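PDB 2ZUX: YesW protein from Bacillus subtilis, which cleaves the rhamnogalacturonan backbone of plant cell-wall pectin by endo-type elimination, with calcium or manganese needed for activity. Local coordinates for residues E129-W134 and K162-N167; D200-G205 and T232-S237. One frame throughout, in Å; residues are numbered along the deposited sequence.

Interaction 1. Residues E129-W134 and K162-N167; sequences ELILKW and KLWRIN. With CA (calcium ion), chain H.
I131 and W164 make the apolar middle of this contact: CD1 of I131 reaches CZ2 of the indole at 4.1 Å, the two side chains crossing obliquely. W164 gets there through a chi1 of 47°, which sets CG between the backbone N and carbonyl carbon. Both residues are buried and bury the most surface here, and A155 touches both side chains. That A155 intervenes reflects the topology. Strands 129-136 and 162-167 belong to one antiparallel sheet of the beta-propeller, with strand 152-156 between them, which explains the 9.3 Å axis separation and the parallel sense (31°). The two ends are more polar, and each includes a partly exposed residue. At one, CG of E129 meets CD1 of L163, 4.1 Å away, while the carboxylate binds calcium through OE1 and OE2, both at 2.5 Å; V122 N also donates a hydrogen bond to OE1, and D121, D123, D125 and the carbonyl of Q127 share the ion. At the other, NH2 of R165 stands 4.0 Å from W134 NE1, with guanidinium and ring planes 78° apart. R165 NH2 hydrogen-bonds D97 O, and D154 serves both residues: OD1 forms a salt bridge with R165 NE, and OD2 accepts W134 NE1.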
loop_
_atom_site.group_PDB
_atom_site.type_symbol
_atom_site.label_atom_id
_atom_site.label_comp_id
_atom_site.label_asym_id
_atom_site.label_seq_id
_atom_site.Cartn_x
_atom_site.Cartn_y
_atom_site.Cartn_z
ATOM N N GLU A 129 -8.282 11.381 -1.564
ATOM C CA GLU A 129 -9.377 10.867 -0.762
ATOM C C GLU A 129 -8.935 9.539 -0.145
ATOM O O GLU A 129 -8.054 8.855 -0.679
ATOM C CB GLU A 129 -10.615 10.624 -1.630
ATOM C CG GLU A 129 -11.446 11.861 -1.958
ATOM C CD GLU A 129 -10.702 12.892 -2.786
ATOM O OE1 GLU A 129 -10.279 12.585 -3.925
ATOM O OE2 GLU A 129 -10.559 14.037 -2.303
ATOM N N LEU A 130 -9.551 9.184 0.976
ATOM C CA LEU A 130 -9.336 7.895 1.618
ATOM C C LEU A 130 -10.448 6.928 1.239
ATOM O O LEU A 130 -11.629 7.260 1.352
ATOM C CB LEU A 130 -9.298 8.073 3.133
ATOM C CG LEU A 130 -7.975 8.623 3.664
ATOM C CD1 LEU A 130 -8.163 9.300 5.018
ATOM C CD2 LEU A 130 -6.908 7.523 3.721
ATOM N N ILE A 131 -10.056 5.740 0.779
ATOM C CA ILE A 131 -10.994 4.663 0.487
ATOM C C ILE A 131 -10.809 3.638 1.602
ATOM O O ILE A 131 -9.731 3.038 1.722
ATOM C CB ILE A 131 -10.735 4.032 -0.911
ATOM C CG1 ILE A 131 -10.704 5.102 -2.020
ATOM C CG2 ILE A 131 -11.758 2.932 -1.223
ATOM C CD1 ILE A 131 -11.968 5.942 -2.160
ATOM N N LEU A 132 -11.843 3.457 2.422
ATOM C CA LEU A 132 -11.753 2.670 3.640
ATOM C C LEU A 132 -12.587 1.406 3.611
ATOM O O LEU A 132 -13.770 1.443 3.258
ATOM C CB LEU A 132 -12.211 3.525 4.823
ATOM C CG LEU A 132 -12.252 2.861 6.204
ATOM C CD1 LEU A 132 -10.840 2.574 6.689
ATOM C CD2 LEU A 132 -12.995 3.746 7.190
ATOM N N LYS A 133 -11.967 0.295 4.004
ATOM C CA LYS A 133 -12.682 -0.964 4.173
ATOM C C LYS A 133 -13.079 -1.108 5.633
ATOM O O LYS A 133 -12.244 -0.953 6.528
ATOM C CB LYS A 133 -11.806 -2.142 3.728
ATOM C CG LYS A 133 -12.479 -3.520 3.835
ATOM C CD LYS A 133 -11.536 -4.654 3.407
ATOM C CE LYS A 133 -10.482 -4.910 4.469
ATOM N NZ LYS A 133 -9.455 -5.916 4.037
ATOM N N TRP A 134 -14.362 -1.400 5.859
ATOM C CA TRP A 134 -14.869 -1.738 7.185
ATOM C C TRP A 134 -14.826 -3.252 7.370
ATOM O O TRP A 134 -15.089 -4.017 6.423
ATOM C CB TRP A 134 -16.315 -1.258 7.337
ATOM C CG TRP A 134 -16.442 0.228 7.403
ATOM C CD1 TRP A 134 -16.712 1.080 6.375
ATOM C CD2 TRP A 134 -16.294 1.038 8.577
ATOM N NE1 TRP A 134 -16.756 2.384 6.840
ATOM C CE2 TRP A 134 -16.487 2.383 8.184
ATOM C CE3 TRP A 134 -16.014 0.759 9.920
ATOM C CZ2 TRP A 134 -16.425 3.453 9.097
ATOM C CZ3 TRP A 134 -15.943 1.820 10.823
ATOM C CH2 TRP A 134 -16.144 3.148 10.402
ATOM N N LYS A 162 -18.329 12.203 3.566
ATOM C CA LYS A 162 -18.506 10.836 3.087
ATOM C C LYS A 162 -19.107 10.871 1.685
ATOM O O LYS A 162 -20.246 11.312 1.492
ATOM C CB LYS A 162 -19.389 10.039 4.046
ATOM C CG LYS A 162 -19.605 8.594 3.631
ATOM C CD LYS A 162 -20.640 7.951 4.529
ATOM C CE LYS A 162 -21.290 6.767 3.851
ATOM N NZ LYS A 162 -22.500 6.346 4.602
ATOM N N LEU A 163 -18.340 10.417 0.702
ATOM C CA LEU A 163 -18.791 10.471 -0.685
ATOM C C LEU A 163 -19.757 9.358 -1.043
ATOM O O LEU A 163 -20.699 9.582 -1.803
ATOM C CB LEU A 163 -17.604 10.482 -1.647
ATOM C CG LEU A 163 -16.627 11.645 -1.456
ATOM C CD1 LEU A 163 -15.487 11.529 -2.440
ATOM C CD2 LEU A 163 -17.325 13.002 -1.603
ATOM N N TRP A 164 -19.511 8.163 -0.504
ATOM C CA TRP A 164 -20.334 6.995 -0.779
ATOM C C TRP A 164 -19.942 5.809 0.071
ATOM O O TRP A 164 -18.882 5.806 0.706
ATOM C CB TRP A 164 -20.249 6.594 -2.258
ATOM C CG TRP A 164 -18.860 6.525 -2.848
ATOM C CD1 TRP A 164 -18.253 7.482 -3.607
ATOM C CD2 TRP A 164 -17.926 5.436 -2.762
ATOM N NE1 TRP A 164 -17.006 7.067 -3.999
ATOM C CE2 TRP A 164 -16.779 5.812 -3.501
ATOM C CE3 TRP A 164 -17.942 4.183 -2.134
ATOM C CZ2 TRP A 164 -15.655 4.985 -3.617
ATOM C CZ3 TRP A 164 -16.819 3.360 -2.247
ATOM C CH2 TRP A 164 -15.698 3.768 -2.993
ATOM N N ARG A 165 -20.827 4.818 0.060
ATOM C CA ARG A 165 -20.578 3.497 0.614
ATOM C C ARG A 165 -21.008 2.452 -0.401
ATOM O O ARG A 165 -22.113 2.528 -0.955
ATOM C CB ARG A 165 -21.359 3.290 1.920
ATOM C CG ARG A 165 -21.387 1.836 2.438
ATOM C CD ARG A 165 -21.874 1.748 3.878
ATOM N NE ARG A 165 -21.008 2.558 4.730
ATOM C CZ ARG A 165 -21.337 3.050 5.920
ATOM N NH1 ARG A 165 -22.526 2.796 6.465
ATOM N NH2 ARG A 165 -20.459 3.793 6.578
ATOM N N ILE A 166 -20.127 1.481 -0.630
ATOM C CA ILE A 166 -20.443 0.276 -1.387
ATOM C C ILE A 166 -20.607 -0.860 -0.386
ATOM O O ILE A 166 -19.777 -1.024 0.512
ATOM C CB ILE A 166 -19.308 -0.062 -2.390
ATOM C CG1 ILE A 166 -19.258 0.988 -3.499
ATOM C CG2 ILE A 166 -19.455 -1.491 -2.972
ATOM C CD1 ILE A 166 -18.058 0.862 -4.413
ATOM N N ASN A 167 -21.684 -1.625 -0.527
ATOM C CA ASN A 167 -21.895 -2.800 0.299
ATOM C C ASN A 167 -21.692 -4.036 -0.568
ATOM O O ASN A 167 -22.483 -4.293 -1.477
ATOM C CB ASN A 167 -23.304 -2.790 0.905
ATOM C CG ASN A 167 -23.539 -3.966 1.834
ATOM O OD1 ASN A 167 -22.917 -5.019 1.685
ATOM N ND2 ASN A 167 -24.423 -3.793 2.806
HETATM CA CA CA H . -9.392 14.950 -4.273
HETATM O O HOH W 1 -9.855 16.669 -2.686
#

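Interaction 2. Residues D200-G205 and T232-S237; sequences DGTKDG and TVFQGS. With RAM (alpha-L-rhamnopyranose), chain P.
F234 presents the rim of its ring to T202 and D204, both of which lie near the ring plane. The contact belongs to the beta-propeller: F234 sits on strand 230-235 of a four-stranded antiparallel sheet, and 200-205 is part of the long loop that joins strand 193-198 to that strand. D204 comes closest, its CB 3.7 Å from F234 CE1. T202 follows further round the rim, where CG2 lies 4.2 Å from F234 CZ. With CG anti to the carbonyl carbon (chi1 -63°), the phenyl ring extends toward the loop, and T232 CG2 from its own strand covers one face, 3.5 Å above the ring centre.

The polar ends of the loop residues have other partners. In T202, OG1 bonds to L168 O and A199 N, while CG2 meets the ring. In D204, chi1 is 81°; CB remains against the ring edge while OD1 is held by T206 OG1 and K208 N, and OD2 by E241 N. This carboxylate is therefore buried but has three hydrogen-bonding partners. Were F234 an alanine, T202 CG2 and D204 CB would probably be left beside a gap, and T232 CG2 without the ring face it covers.

Beyond the ring, the same loop helps form a rhamnose pocket, with G201 and K203 among its residues. G201 has a positive phi (95°), and a side chain here would collide with the carbonyl O of D200, so only glycine fits comfortably. K203 bends at chi3 and chi4, and its CE lies 3.5 Å from rhamnose O4. The sugar's O3 donates a hydrogen bond to G201 O at 2.6 Å.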
loop_
_atom_site.group_PDB
_atom_site.type_symbol
_atom_site.label_atom_id
_atom_site.label_comp_id
_atom_site.label_asym_id
_atom_site.label_seq_id
_atom_site.Cartn_x
_atom_site.Cartn_y
_atom_site.Cartn_z
ATOM N N ASP A 200 -23.360 -11.106 -7.168
ATOM C CA ASP A 200 -24.789 -10.820 -7.107
ATOM C C ASP A 200 -25.072 -10.243 -5.731
ATOM O O ASP A 200 -24.609 -10.766 -4.714
ATOM C CB ASP A 200 -25.592 -12.110 -7.270
ATOM C CG ASP A 200 -25.476 -12.698 -8.656
ATOM O OD1 ASP A 200 -25.632 -11.949 -9.641
ATOM O OD2 ASP A 200 -25.222 -13.920 -8.747
ATOM N N GLY A 201 -25.809 -9.145 -5.689
ATOM C CA GLY A 201 -26.152 -8.553 -4.413
ATOM C C GLY A 201 -25.227 -7.444 -3.956
ATOM O O GLY A 201 -25.540 -6.752 -3.003
ATOM N N THR A 202 -24.075 -7.280 -4.602
ATOM C CA THR A 202 -23.228 -6.126 -4.322
ATOM C C THR A 202 -24.024 -4.868 -4.671
ATOM O O THR A 202 -24.645 -4.808 -5.732
ATOM C CB THR A 202 -21.932 -6.179 -5.145
ATOM O OG1 THR A 202 -21.130 -7.284 -4.699
ATOM C CG2 THR A 202 -21.133 -4.868 -5.011
ATOM N N LYS A 203 -24.011 -3.888 -3.770
ATOM C CA LYS A 203 -24.753 -2.646 -3.963
ATOM C C LYS A 203 -23.767 -1.495 -4.140
ATOM O O LYS A 203 -22.910 -1.259 -3.275
ATOM C CB LYS A 203 -25.674 -2.409 -2.765
ATOM C CG LYS A 203 -26.668 -1.266 -2.947
ATOM C CD LYS A 203 -27.822 -1.325 -1.937
ATOM C CE LYS A 203 -27.339 -1.252 -0.493
ATOM N NZ LYS A 203 -26.742 0.066 -0.121
ATOM N N ASP A 204 -23.884 -0.783 -5.256
ATOM C CA ASP A 204 -22.956 0.299 -5.547
ATOM C C ASP A 204 -23.269 1.539 -4.709
ATOM O O ASP A 204 -24.223 1.540 -3.912
ATOM C CB ASP A 204 -22.820 0.552 -7.066
ATOM C CG ASP A 204 -23.941 1.406 -7.673
ATOM O OD1 ASP A 204 -24.803 1.947 -6.957
ATOM O OD2 ASP A 204 -23.920 1.536 -8.915
ATOM N N GLY A 205 -22.449 2.576 -4.868
ATOM C CA GLY A 205 -22.570 3.767 -4.043
ATOM C C GLY A 205 -23.841 4.564 -4.272
ATOM O O GLY A 205 -24.170 5.435 -3.468
ATOM N N THR A 232 -15.776 -5.583 -10.906
ATOM C CA THR A 232 -16.405 -4.284 -11.158
ATOM C C THR A 232 -15.409 -3.151 -11.010
ATOM O O THR A 232 -14.576 -3.143 -10.094
ATOM C CB THR A 232 -17.593 -4.043 -10.200
ATOM O OG1 THR A 232 -18.549 -5.100 -10.363
ATOM C CG2 THR A 232 -18.285 -2.718 -10.502
ATOM N N VAL A 233 -15.509 -2.198 -11.931
ATOM C CA VAL A 233 -14.848 -0.908 -11.791
ATOM C C VAL A 233 -15.930 0.097 -11.399
ATOM O O VAL A 233 -16.938 0.242 -12.105
ATOM C CB VAL A 233 -14.160 -0.464 -13.098
ATOM C CG1 VAL A 233 -13.467 0.881 -12.921
ATOM C CG2 VAL A 233 -13.167 -1.515 -13.573
ATOM N N PHE A 234 -15.726 0.773 -10.268
ATOM C CA PHE A 234 -16.648 1.772 -9.743
ATOM C C PHE A 234 -16.058 3.163 -9.939
ATOM O O PHE A 234 -14.847 3.366 -9.790
ATOM C CB PHE A 234 -16.871 1.578 -8.239
ATOM C CG PHE A 234 -17.519 0.266 -7.850
ATOM C CD1 PHE A 234 -18.905 0.143 -7.810
ATOM C CD2 PHE A 234 -16.739 -0.821 -7.467
ATOM C CE1 PHE A 234 -19.508 -1.046 -7.411
ATOM C CE2 PHE A 234 -17.332 -2.014 -7.073
ATOM C CZ PHE A 234 -18.718 -2.132 -7.044
ATOM N N GLN A 235 -16.922 4.130 -10.228
ATOM C CA GLN A 235 -16.524 5.525 -10.338
ATOM C C GLN A 235 -16.045 6.019 -8.977
ATOM O O GLN A 235 -16.723 5.827 -7.972
ATOM C CB GLN A 235 -17.714 6.355 -10.829
ATOM C CG GLN A 235 -17.388 7.808 -11.114
ATOM C CD GLN A 235 -18.542 8.535 -11.766
ATOM O OE1 GLN A 235 -19.688 8.427 -11.331
ATOM N NE2 GLN A 235 -18.244 9.277 -12.822
ATOM N N GLY A 236 -14.869 6.641 -8.940
ATOM C CA GLY A 236 -14.286 7.058 -7.672
ATOM C C GLY A 236 -15.078 8.100 -6.906
ATOM O O GLY A 236 -15.108 8.080 -5.680
ATOM N N SER A 237 -15.704 9.028 -7.631
ATOM C CA SER A 237 -16.389 10.154 -6.993
ATOM C C SER A 237 -17.746 9.785 -6.396
ATOM O O SER A 237 -18.203 10.441 -5.468
ATOM C CB SER A 237 -16.560 11.295 -7.991
ATOM O OG SER A 237 -17.328 10.862 -9.093
HETATM C C1 RAM P . -31.271 -6.928 -1.679
HETATM C C2 RAM P . -29.944 -7.674 -1.549
HETATM C C3 RAM P . -28.780 -6.683 -1.574
HETATM C C4 RAM P . -28.971 -5.618 -0.498
HETATM C C5 RAM P . -30.341 -4.954 -0.664
HETATM C C6 RAM P . -30.634 -3.950 0.448
HETATM O O1 RAM P . -31.377 -6.349 -2.965
HETATM O O2 RAM P . -29.945 -8.406 -0.342
HETATM O O3 RAM P . -27.546 -7.340 -1.386
HETATM O O4 RAM P . -27.940 -4.664 -0.619
HETATM O O5 RAM P . -31.378 -5.927 -0.674
#

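Overall arrangement
Interactions 1 and 2 follow one another along the chain and lie in neighbouring propeller sheets, their centres about 11 Å apart. Strand 162-167, outermost in its sheet, touches both segments of interaction 2. W164 NE1 lies 2.7 Å from G236 O, probably a hydrogen bond, and N167 O lies 2.8 Å from K203 N, probably another. Packing adds to these: I166 CG2 is 3.5 Å from K203 O. The second link ends on a residue of the rhamnose pocket, so strand 162-167 backs part of that pocket. In interaction 1 the W134 side chain is about 9 Å from a bound rhamnose. Its E129 binds calcium directly, whereas the F234 side chain of interaction 2 lies about 11 Å from a bound calcium.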